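Local coordinates for protein beta-lactamase (Klebsiella pneumoniae, PDB 6KBY) that probably hydrolyses beta-lactams to substituted beta-amino acids as a plasmid-borne class C enzyme of antibiotic resistance, and can bind AMP, at residues A[100-111]-A[138-146]; A[116-127]-A[153-164]. All coordinates share one frame; numbering follows the deposited sequence.

Contact 1 (A[100-111]-A[138-146])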
loop_
_atom_site.group_PDB
_atom_site.type_symbol
_atom_site.label_atom_id
_atom_site.label_comp_id
_atom_site.label_asym_id
_atom_site.label_seq_id
_atom_site.Cartn_x
_atom_site.Cartn_y
_atom_site.Cartn_z
ATOM N N VAL A 100 20.462 -6.950 11.507
ATOM C CA VAL A 100 20.370 -6.010 12.620
ATOM C C VAL A 100 21.158 -6.627 13.770
ATOM O O VAL A 100 20.572 -7.293 14.634
ATOM C CB VAL A 100 18.906 -5.737 13.002
ATOM C CG1 VAL A 100 18.824 -4.611 14.027
ATOM C CG2 VAL A 100 18.074 -5.414 11.760
ATOM N N PRO A 101 22.482 -6.444 13.807
ATOM C CA PRO A 101 23.310 -7.219 14.748
ATOM C C PRO A 101 22.991 -6.990 16.213
ATOM O O PRO A 101 23.246 -7.888 17.029
ATOM C CB PRO A 101 24.743 -6.789 14.403
ATOM C CG PRO A 101 24.655 -6.238 13.009
ATOM C CD PRO A 101 23.297 -5.608 12.910
ATOM N N GLU A 102 22.438 -5.831 16.575
ATOM C CA GLU A 102 22.011 -5.603 17.952
ATOM C C GLU A 102 20.995 -6.638 18.414
ATOM O O GLU A 102 20.894 -6.900 19.618
ATOM C CB GLU A 102 21.400 -4.208 18.089
ATOM C CG GLU A 102 22.218 -3.080 17.503
ATOM C CD GLU A 102 21.727 -2.657 16.129
ATOM O OE1 GLU A 102 22.010 -3.381 15.142
ATOM O OE2 GLU A 102 21.034 -1.611 16.019
ATOM N N LEU A 103 20.255 -7.241 17.485
ATOM C CA LEU A 103 19.230 -8.222 17.810
ATOM C C LEU A 103 19.747 -9.656 17.811
ATOM O O LEU A 103 18.955 -10.580 18.021
ATOM C CB LEU A 103 18.045 -8.082 16.847
ATOM C CG LEU A 103 17.386 -6.700 16.849
ATOM C CD1 LEU A 103 16.176 -6.651 15.917
ATOM C CD2 LEU A 103 16.989 -6.296 18.259
ATOM N N ARG A 104 21.038 -9.873 17.585
ATOM C CA ARG A 104 21.562 -11.229 17.626
ATOM C C ARG A 104 21.449 -11.784 19.037
ATOM O O ARG A 104 21.747 -11.100 20.020
ATOM C CB ARG A 104 23.002 -11.259 17.116
ATOM C CG ARG A 104 23.060 -11.054 15.609
ATOM C CD ARG A 104 24.462 -10.816 15.091
ATOM N NE ARG A 104 24.443 -10.592 13.648
ATOM C CZ ARG A 104 25.509 -10.266 12.925
ATOM N NH1 ARG A 104 26.691 -10.123 13.512
ATOM N NH2 ARG A 104 25.394 -10.085 11.615
ATOM N N GLY A 105 20.978 -13.022 19.132
ATOM C CA GLY A 105 20.682 -13.628 20.408
ATOM C C GLY A 105 19.239 -13.497 20.845
ATOM O O GLY A 105 18.841 -14.157 21.813
ATOM N N SER A 106 18.439 -12.682 20.157
ATOM C CA SER A 106 17.043 -12.458 20.495
ATOM C C SER A 106 16.152 -13.380 19.667
ATOM O O SER A 106 16.622 -14.219 18.900
ATOM C CB SER A 106 16.667 -10.995 20.243
ATOM O OG SER A 106 16.475 -10.758 18.854
ATOM N N SER A 107 14.838 -13.199 19.810
ATOM C CA SER A 107 13.898 -13.953 18.986
ATOM C C SER A 107 14.088 -13.677 17.506
ATOM O O SER A 107 13.670 -14.489 16.673
ATOM C CB SER A 107 12.462 -13.625 19.384
ATOM O OG SER A 107 12.206 -14.055 20.706
ATOM N N PHE A 108 14.725 -12.563 17.157
ATOM C CA PHE A 108 14.949 -12.252 15.753
ATOM C C PHE A 108 16.034 -13.105 15.108
ATOM O O PHE A 108 16.239 -12.991 13.889
ATOM C CB PHE A 108 15.163 -10.749 15.576
ATOM C CG PHE A 108 13.908 -9.970 15.788
ATOM C CD1 PHE A 108 12.968 -9.896 14.776
ATOM C CD2 PHE A 108 13.620 -9.385 17.012
ATOM C CE1 PHE A 108 11.784 -9.215 14.957
ATOM C CE2 PHE A 108 12.436 -8.696 17.203
ATOM C CZ PHE A 108 11.515 -8.615 16.173
ATOM N N ASP A 109 16.700 -13.976 15.877
ATOM C CA ASP A 109 17.505 -15.026 15.267
ATOM C C ASP A 109 16.648 -15.999 14.471
ATOM O O ASP A 109 17.182 -16.739 13.640
ATOM C CB ASP A 109 18.232 -15.847 16.337
ATOM C CG ASP A 109 19.376 -15.099 17.008
ATOM O OD1 ASP A 109 19.777 -14.012 16.560
ATOM O OD2 ASP A 109 19.903 -15.632 18.009
ATOM N N HIS A 110 15.342 -16.046 14.735
ATOM C CA HIS A 110 14.455 -17.039 14.142
ATOM C C HIS A 110 13.323 -16.411 13.344
ATOM O O HIS A 110 12.353 -17.103 13.016
ATOM C CB HIS A 110 13.897 -17.963 15.224
ATOM C CG HIS A 110 14.957 -18.631 16.044
ATOM N ND1 HIS A 110 15.903 -19.466 15.489
ATOM C CD2 HIS A 110 15.231 -18.581 17.369
ATOM C CE1 HIS A 110 16.706 -19.913 16.441
ATOM N NE2 HIS A 110 16.324 -19.385 17.588
ATOM N N VAL A 111 13.417 -15.116 13.058
ATOM C CA VAL A 111 12.475 -14.398 12.208
ATOM C C VAL A 111 13.228 -14.008 10.946
ATOM O O VAL A 111 14.264 -13.342 11.030
ATOM C CB VAL A 111 11.964 -13.130 12.913
ATOM C CG1 VAL A 111 11.100 -12.300 11.977
ATOM C CG2 VAL A 111 11.211 -13.475 14.187
ATOM N N MET A 138 14.943 -0.750 20.175
ATOM C CA MET A 138 15.805 -1.925 20.243
ATOM C C MET A 138 15.607 -2.689 21.546
ATOM O O MET A 138 15.679 -3.921 21.559
ATOM C CB MET A 138 17.269 -1.528 20.049
ATOM C CG MET A 138 17.594 -1.044 18.645
ATOM S SD MET A 138 17.328 -2.311 17.383
ATOM C CE MET A 138 17.630 -1.358 15.895
ATOM N N ALA A 139 15.353 -1.983 22.650
ATOM C CA ALA A 139 15.081 -2.670 23.910
ATOM C C ALA A 139 13.811 -3.505 23.815
ATOM O O ALA A 139 13.767 -4.645 24.294
ATOM C CB ALA A 139 14.984 -1.657 25.053
ATOM N N TYR A 140 12.772 -2.961 23.180
ATOM C CA TYR A 140 11.539 -3.715 22.989
ATOM C C TYR A 140 11.782 -4.938 22.114
ATOM O O TYR A 140 11.360 -6.051 22.449
ATOM C CB TYR A 140 10.469 -2.811 22.370
ATOM C CG TYR A 140 9.203 -3.548 22.007
ATOM C CD1 TYR A 140 8.295 -3.920 22.985
ATOM C CD2 TYR A 140 8.917 -3.883 20.686
ATOM C CE1 TYR A 140 7.141 -4.604 22.665
ATOM C CE2 TYR A 140 7.761 -4.567 20.357
ATOM C CZ TYR A 140 6.877 -4.926 21.352
ATOM O OH TYR A 140 5.723 -5.611 21.041
ATOM N N LEU A 141 12.469 -4.747 20.986
ATOM C CA LEU A 141 12.687 -5.848 20.055
ATOM C C LEU A 141 13.560 -6.940 20.660
ATOM O O LEU A 141 13.344 -8.124 20.380
ATOM C CB LEU A 141 13.285 -5.320 18.755
ATOM C CG LEU A 141 12.394 -4.375 17.949
ATOM C CD1 LEU A 141 13.163 -3.837 16.758
ATOM C CD2 LEU A 141 11.115 -5.068 17.503
ATOM N N LYS A 142 14.532 -6.571 21.505
ATOM C CA LYS A 142 15.357 -7.575 22.174
ATOM C C LYS A 142 14.563 -8.386 23.189
ATOM O O LYS A 142 14.900 -9.547 23.449
ATOM C CB LYS A 142 16.546 -6.918 22.878
ATOM C CG LYS A 142 17.638 -6.410 21.959
ATOM C CD LYS A 142 18.756 -5.763 22.763
ATOM C CE LYS A 142 19.640 -4.889 21.893
ATOM N NZ LYS A 142 20.624 -4.127 22.712
ATOM N N ALA A 143 13.529 -7.799 23.785
ATOM C CA ALA A 143 12.738 -8.472 24.807
ATOM C C ALA A 143 11.532 -9.209 24.238
ATOM O O ALA A 143 10.902 -9.993 24.959
ATOM C CB ALA A 143 12.271 -7.461 25.859
ATOM N N TRP A 144 11.210 -8.979 22.968
ATOM C CA TRP A 144 10.005 -9.527 22.362
ATOM C C TRP A 144 10.156 -11.014 22.068
ATOM O O TRP A 144 11.232 -11.489 21.689
ATOM C CB TRP A 144 9.737 -8.782 21.056
ATOM C CG TRP A 144 8.687 -9.395 20.168
ATOM C CD1 TRP A 144 7.337 -9.221 20.260
ATOM C CD2 TRP A 144 8.906 -10.259 19.041
ATOM N NE1 TRP A 144 6.701 -9.934 19.272
ATOM C CE2 TRP A 144 7.639 -10.574 18.507
ATOM C CE3 TRP A 144 10.045 -10.800 18.439
ATOM C CZ2 TRP A 144 7.481 -11.400 17.397
ATOM C CZ3 TRP A 144 9.886 -11.625 17.333
ATOM C CH2 TRP A 144 8.610 -11.913 16.826
ATOM N N LYS A 145 9.055 -11.750 22.212
ATOM C CA LYS A 145 8.986 -13.148 21.808
ATOM C C LYS A 145 7.608 -13.357 21.192
ATOM O O LYS A 145 6.600 -12.924 21.776
ATOM C CB LYS A 145 9.169 -14.088 23.001
ATOM C CG LYS A 145 10.575 -14.112 23.585
ATOM C CD LYS A 145 10.596 -14.774 24.960
ATOM C CE LYS A 145 9.786 -16.065 24.979
ATOM N NZ LYS A 145 9.752 -16.689 26.339
ATOM N N PRO A 146 7.518 -14.018 20.042
ATOM C CA PRO A 146 6.205 -14.235 19.425
ATOM C C PRO A 146 5.418 -15.313 20.154
ATOM O O PRO A 146 5.982 -16.204 20.799
ATOM C CB PRO A 146 6.564 -14.691 18.008
ATOM C CG PRO A 146 7.887 -15.352 18.164
ATOM C CD PRO A 146 8.612 -14.570 19.225
HETATM O O HOH W 1 22.779 -5.944 21.726
HETATM O O HOH W 2 13.495 -10.757 20.789
#
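Ser106 and Lys142 bring the two backbones closest, CA to CA 5.4 Å, where the loop after helix 96-99 passes the C-terminal end of helix 134-143. The loop is folded on itself: two short 3-10 turns, 101-103 and 108-109, flank a type II beta turn from Leu103 to Ser106. Within it Ser106 OG donates to Leu103 O at 2.6 Å, in the carbonyl plane, and accepts from Phe108 N, the latter bond making an ST turn; together the two bonds fix the rotation of the hydroxyl. Ser107 OG donates to O of Trp144, the first residue to leave the helix, at 2.9 Å on a lone pair in the carbonyl plane. Phe108 carries the aromatic part: its ring makes an offset stack with the six-membered ring of Trp144, centroids 4.8 Å apart and planes 27° from parallel. Trp144 CG lies anti to its own backbone N (chi1 169°), which swings the indole back to the loop, and Val111 CG2 meets that indole at its edge, 3.9 Å from CZ3. Leu141 presses CD2 on Phe108 CZ, while Leu103 reaches over with CD2 to Leu141 CB and Lys142 CG. Farther up the helix, the bent Met138 chain touches Val100 CG1 and Glu102 OE2 with its methyl CE, the latter at 3.4 Å. The extended Lys142 chain runs past Glu102 O, and a water joins Lys142 NZ to that carbonyl. Leu163 of helix 158-171 touches both Phe108 and Leu141. The contact thus seats an irregular loop on a helix end in the helical region of the class C beta-lactamase fold, away from the AMP pocket.

Contact 2 (A[116-127]-A[153-164]). With AMP (adenosine monophosphate), chain B.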
loop_
_atom_site.group_PDB
_atom_site.type_symbol
_atom_site.label_atom_id
_atom_site.label_comp_id
_atom_site.label_asym_id
_atom_site.label_seq_id
_atom_site.Cartn_x
_atom_site.Cartn_y
_atom_site.Cartn_z
ATOM N N VAL A 116 8.970 -10.727 8.106
ATOM C CA VAL A 116 8.479 -9.365 8.324
ATOM C C VAL A 116 7.882 -8.772 7.053
ATOM O O VAL A 116 7.007 -7.899 7.125
ATOM C CB VAL A 116 9.500 -8.424 9.004
ATOM C CG1 VAL A 116 9.803 -8.880 10.422
ATOM C CG2 VAL A 116 10.777 -8.285 8.192
ATOM N N GLY A 117 8.320 -9.235 5.878
ATOM C CA GLY A 117 7.743 -8.768 4.624
ATOM C C GLY A 117 6.403 -9.367 4.253
ATOM O O GLY A 117 5.799 -8.928 3.268
ATOM N N THR A 118 5.935 -10.354 5.020
ATOM C CA THR A 118 4.706 -11.076 4.728
ATOM C C THR A 118 3.779 -11.123 5.935
ATOM O O THR A 118 2.809 -11.884 5.922
ATOM C CB THR A 118 5.016 -12.506 4.261
ATOM O OG1 THR A 118 5.776 -13.176 5.269
ATOM C CG2 THR A 118 5.788 -12.510 2.935
ATOM N N HIS A 119 4.067 -10.343 6.980
ATOM C CA HIS A 119 3.257 -10.309 8.199
ATOM C C HIS A 119 3.244 -11.647 8.924
ATOM O O HIS A 119 2.283 -11.962 9.630
ATOM C CB HIS A 119 1.829 -9.826 7.951
ATOM C CG HIS A 119 1.751 -8.520 7.243
ATOM N ND1 HIS A 119 2.260 -7.351 7.767
ATOM C CD2 HIS A 119 1.205 -8.202 6.045
ATOM C CE1 HIS A 119 2.033 -6.367 6.910
ATOM N NE2 HIS A 119 1.395 -6.855 5.858
ATOM N N THR A 120 4.310 -12.434 8.795
ATOM C CA THR A 120 4.364 -13.727 9.465
ATOM C C THR A 120 5.399 -13.791 10.587
ATOM O O THR A 120 5.707 -14.886 11.069
ATOM C CB THR A 120 4.549 -14.875 8.460
ATOM O OG1 THR A 120 5.735 -14.666 7.678
ATOM C CG2 THR A 120 3.332 -15.000 7.545
ATOM N N SER A 121 5.921 -12.648 11.043
ATOM C CA SER A 121 6.814 -12.697 12.197
ATOM C C SER A 121 6.066 -12.958 13.494
ATOM O O SER A 121 6.625 -13.567 14.413
ATOM C CB SER A 121 7.643 -11.417 12.338
ATOM O OG SER A 121 6.858 -10.318 12.786
ATOM N N GLY A 122 4.824 -12.491 13.602
ATOM C CA GLY A 122 4.104 -12.499 14.858
ATOM C C GLY A 122 4.159 -11.199 15.635
ATOM O O GLY A 122 3.527 -11.107 16.694
ATOM N N LEU A 123 4.928 -10.217 15.180
ATOM C CA LEU A 123 4.867 -8.893 15.782
ATOM C C LEU A 123 3.443 -8.356 15.706
ATOM O O LEU A 123 2.726 -8.583 14.725
ATOM C CB LEU A 123 5.816 -7.937 15.061
ATOM C CG LEU A 123 7.293 -8.085 15.429
ATOM C CD1 LEU A 123 8.160 -7.453 14.357
ATOM C CD2 LEU A 123 7.569 -7.456 16.791
ATOM N N GLN A 124 3.045 -7.627 16.745
ATOM C CA GLN A 124 1.686 -7.121 16.841
ATOM C C GLN A 124 1.446 -5.999 15.826
ATOM O O GLN A 124 2.361 -5.484 15.178
ATOM C CB GLN A 124 1.408 -6.626 18.258
ATOM C CG GLN A 124 2.190 -5.384 18.624
ATOM C CD GLN A 124 2.060 -5.061 20.093
ATOM O OE1 GLN A 124 2.106 -5.960 20.940
ATOM N NE2 GLN A 124 1.899 -3.786 20.413
ATOM N N LEU A 125 0.187 -5.575 15.751
ATOM C CA LEU A 125 -0.225 -4.593 14.756
ATOM C C LEU A 125 0.454 -3.245 14.970
ATOM O O LEU A 125 1.025 -2.671 14.036
ATOM C CB LEU A 125 -1.747 -4.456 14.789
ATOM C CG LEU A 125 -2.363 -3.412 13.859
ATOM C CD1 LEU A 125 -1.906 -3.609 12.425
ATOM C CD2 LEU A 125 -3.879 -3.481 13.942
ATOM N N PHE A 126 0.372 -2.703 16.184
ATOM C CA PHE A 126 0.783 -1.333 16.457
ATOM C C PHE A 126 2.051 -1.271 17.297
ATOM O O PHE A 126 2.189 -1.995 18.288
ATOM C CB PHE A 126 -0.320 -0.577 17.204
ATOM C CG PHE A 126 -1.568 -0.375 16.395
ATOM C CD1 PHE A 126 -1.530 0.345 15.210
ATOM C CD2 PHE A 126 -2.777 -0.904 16.810
ATOM C CE1 PHE A 126 -2.677 0.533 14.458
ATOM C CE2 PHE A 126 -3.926 -0.714 16.071
ATOM C CZ PHE A 126 -3.879 -0.000 14.891
ATOM N N MET A 127 2.951 -0.373 16.918
ATOM C CA MET A 127 4.094 -0.041 17.756
ATOM C C MET A 127 3.604 0.421 19.125
ATOM O O MET A 127 2.693 1.256 19.200
ATOM C CB MET A 127 4.866 1.104 17.102
ATOM C CG MET A 127 6.166 1.450 17.797
ATOM S SD MET A 127 7.443 0.221 17.471
ATOM C CE MET A 127 7.767 0.553 15.742
ATOM N N HIS A 153 1.807 -18.130 11.456
ATOM C CA HIS A 153 0.595 -17.326 11.491
ATOM C C HIS A 153 0.847 -15.987 10.824
ATOM O O HIS A 153 1.978 -15.501 10.756
ATOM C CB HIS A 153 0.118 -17.111 12.929
ATOM C CG HIS A 153 -0.373 -18.362 13.582
ATOM N ND1 HIS A 153 0.476 -19.324 14.089
ATOM C CD2 HIS A 153 -1.629 -18.828 13.768
ATOM C CE1 HIS A 153 -0.242 -20.322 14.578
ATOM N NE2 HIS A 153 -1.520 -20.041 14.404
ATOM N N ARG A 154 -0.239 -15.385 10.348
ATOM C CA ARG A 154 -0.215 -14.046 9.784
ATOM C C ARG A 154 -0.857 -13.085 10.773
ATOM O O ARG A 154 -2.016 -13.272 11.163
ATOM C CB ARG A 154 -0.965 -14.011 8.457
ATOM C CG ARG A 154 -0.908 -12.654 7.766
ATOM C CD ARG A 154 -1.776 -12.641 6.513
ATOM N NE ARG A 154 -1.697 -11.397 5.747
ATOM C CZ ARG A 154 -2.456 -10.323 5.955
ATOM N NH1 ARG A 154 -3.355 -10.311 6.930
ATOM N NH2 ARG A 154 -2.309 -9.249 5.186
ATOM N N VAL A 155 -0.101 -12.067 11.167
ATOM C CA VAL A 155 -0.577 -10.963 11.986
ATOM C C VAL A 155 -0.127 -9.705 11.259
ATOM O O VAL A 155 1.063 -9.382 11.244
ATOM C CB VAL A 155 -0.016 -11.004 13.415
ATOM C CG1 VAL A 155 -0.466 -9.779 14.190
ATOM C CG2 VAL A 155 -0.435 -12.294 14.123
ATOM N N TYR A 156 -1.062 -9.021 10.619
ATOM C CA TYR A 156 -0.738 -7.781 9.927
ATOM C C TYR A 156 -0.056 -6.830 10.908
ATOM O O TYR A 156 -0.531 -6.643 12.034
ATOM C CB TYR A 156 -2.050 -7.195 9.407
ATOM C CG TYR A 156 -1.921 -5.977 8.542
ATOM C CD1 TYR A 156 -1.588 -6.079 7.203
ATOM C CD2 TYR A 156 -2.209 -4.721 9.050
ATOM C CE1 TYR A 156 -1.501 -4.957 6.404
ATOM C CE2 TYR A 156 -2.120 -3.592 8.256
ATOM C CZ TYR A 156 -1.754 -3.722 6.934
ATOM O OH TYR A 156 -1.666 -2.611 6.123
ATOM N N SER A 157 1.079 -6.253 10.509
ATOM C CA SER A 157 1.924 -5.569 11.486
ATOM C C SER A 157 2.588 -4.324 10.921
ATOM O O SER A 157 3.366 -4.407 9.962
ATOM C CB SER A 157 2.997 -6.511 12.031
ATOM O OG SER A 157 3.843 -5.826 12.948
ATOM N N ASN A 158 2.341 -3.185 11.574
ATOM C CA ASN A 158 3.122 -1.992 11.268
ATOM C C ASN A 158 4.572 -2.149 11.699
ATOM O O ASN A 158 5.474 -1.611 11.048
ATOM C CB ASN A 158 2.497 -0.773 11.936
ATOM C CG ASN A 158 1.141 -0.463 11.362
ATOM O OD1 ASN A 158 1.031 -0.111 10.198
ATOM N ND2 ASN A 158 0.089 -0.694 12.141
ATOM N N ILE A 159 4.815 -2.867 12.796
ATOM C CA ILE A 159 6.176 -3.014 13.304
ATOM C C ILE A 159 7.015 -3.840 12.343
ATOM O O ILE A 159 8.137 -3.463 11.990
ATOM C CB ILE A 159 6.182 -3.642 14.710
ATOM C CG1 ILE A 159 5.192 -2.956 15.654
ATOM C CG2 ILE A 159 7.597 -3.606 15.281
ATOM C CD1 ILE A 159 5.128 -3.607 17.038
ATOM N N GLY A 160 6.495 -4.996 11.930
ATOM C CA GLY A 160 7.228 -5.819 10.979
ATOM C C GLY A 160 7.533 -5.082 9.687
ATOM O O GLY A 160 8.643 -5.174 9.156
ATOM N N THR A 161 6.563 -4.311 9.183
ATOM C CA THR A 161 6.808 -3.513 7.985
ATOM C C THR A 161 7.908 -2.497 8.231
ATOM O O THR A 161 8.743 -2.242 7.352
ATOM C CB THR A 161 5.532 -2.794 7.546
ATOM O OG1 THR A 161 4.447 -3.720 7.470
ATOM C CG2 THR A 161 5.739 -2.147 6.191
ATOM N N GLY A 162 7.918 -1.902 9.424
ATOM C CA GLY A 162 8.995 -0.999 9.781
ATOM C C GLY A 162 10.355 -1.657 9.675
ATOM O O GLY A 162 11.292 -1.085 9.113
ATOM N N LEU A 163 10.480 -2.877 10.211
ATOM C CA LEU A 163 11.747 -3.595 10.119
ATOM C C LEU A 163 12.111 -3.903 8.678
ATOM O O LEU A 163 13.282 -3.808 8.300
ATOM C CB LEU A 163 11.694 -4.887 10.933
ATOM C CG LEU A 163 11.619 -4.682 12.444
ATOM C CD1 LEU A 163 11.541 -6.015 13.175
ATOM C CD2 LEU A 163 12.799 -3.854 12.950
ATOM N N LEU A 164 11.129 -4.297 7.863
ATOM C CA LEU A 164 11.399 -4.578 6.457
ATOM C C LEU A 164 12.049 -3.383 5.773
ATOM O O LEU A 164 13.081 -3.514 5.101
ATOM C CB LEU A 164 10.102 -4.960 5.741
ATOM C CG LEU A 164 10.223 -5.250 4.246
ATOM C CD1 LEU A 164 10.926 -6.586 4.023
ATOM C CD2 LEU A 164 8.846 -5.215 3.585
HETATM P P AMP B . -2.863 0.600 7.190
HETATM O O1P AMP B . -3.486 1.814 6.575
HETATM O O2P AMP B . -3.630 -0.695 7.162
HETATM O "O5'" AMP B . -2.391 0.922 8.672
HETATM C "C5'" AMP B . -1.656 2.105 8.949
HETATM C "C4'" AMP B . -2.479 3.108 9.715
HETATM O "O4'" AMP B . -2.724 2.622 11.062
HETATM C "C3'" AMP B . -1.824 4.467 9.918
HETATM O "O3'" AMP B . -1.971 5.327 8.803
HETATM C "C2'" AMP B . -2.484 4.978 11.189
HETATM O "O2'" AMP B . -3.788 5.473 10.916
HETATM C "C1'" AMP B . -2.617 3.684 11.989
HETATM N N9 AMP B . -1.430 3.438 12.829
HETATM C C8 AMP B . -0.525 2.450 12.648
HETATM N N7 AMP B . 0.448 2.497 13.597
HETATM C C5 AMP B . 0.164 3.540 14.404
HETATM C C6 AMP B . 0.780 4.151 15.601
HETATM N N6 AMP B . 1.919 3.647 16.130
HETATM N N1 AMP B . 0.169 5.233 16.143
HETATM C C2 AMP B . -0.963 5.744 15.621
HETATM N N3 AMP B . -1.578 5.237 14.534
HETATM C C4 AMP B . -1.072 4.155 13.895
HETATM O O HOH W 3 3.867 -16.694 12.654
HETATM O O HOH W 4 3.334 -10.163 12.476
#
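Leu125 O is gripped twice by Asn158: the backbone N comes in at 2.8 Å and the side-chain ND2 at 2.9 Å, the latter 48° above the carbonyl plane. With CG beside its own backbone N (chi1 -66°), the Asn158 amide folds back to make this second bond, and its OD1 accepts from Lys74. Next door, Ser157 OG donates to Gln124 O at 2.7 Å and accepts from Gly160 N, the N-cap bond of helix 158-171, so one hydroxyl ties the loop to the helix start. Gln124 NE2 in turn holds Phe126 O, nearly straight and in its amide plane. Tyr156, Ser157 and Asn158 fit the Tyr-X-Asn motif of class C beta-lactamases, at the AMP pocket beside Ser71 and Lys74. Tyr156 OH lies 2.9 Å from AMP O2P and is also hydrogen-bonded to Lys321; Phe126 brings its ring edge to N7 of the adenine. The His119 ring takes Tyr156 CA over its face, 4.0 Å from the centroid, while the two rings meet obliquely. At the strand end, Val155 N donates to His119 O at 2.8 Å, and a water bridges Leu123 O to Val155 O. Arg154 lies alongside His119, its guanidinium turned 75° to the imidazole and engaged by Glu280 and Gln275. The apolar contacts come from Leu123, whose CD1 lies across Ile159 CG2 and Leu163 CD1, and from Val116, whose CG1 meets Leu163 CD1 and CG2 meets Leu164 CB; Val116 CB also packs on a backbone carbonyl, 3.4 Å from Gly160 O.

From the N terminus the chain leaves helix 96-99 through 100-111, turns along helix 113-117 into 116-127, climbs helix 134-143 to 138-146, and returns through strand 153-154 into helix 158-171. Contact 1 closes the loop between 111 and 138, and contact 2 the one between 127 and 153; the four segments alternate, so the closures cross rather than nest. They also touch directly: the Trp144 indole lies against Ser121 and Leu123, and Val111 against Ser121. Contact 2 joins the pocket side to strand 153-154 at the edge of the large antiparallel sheet, whereas contact 1 fastens the loop to helix 134-143 farther from the centre of the chain.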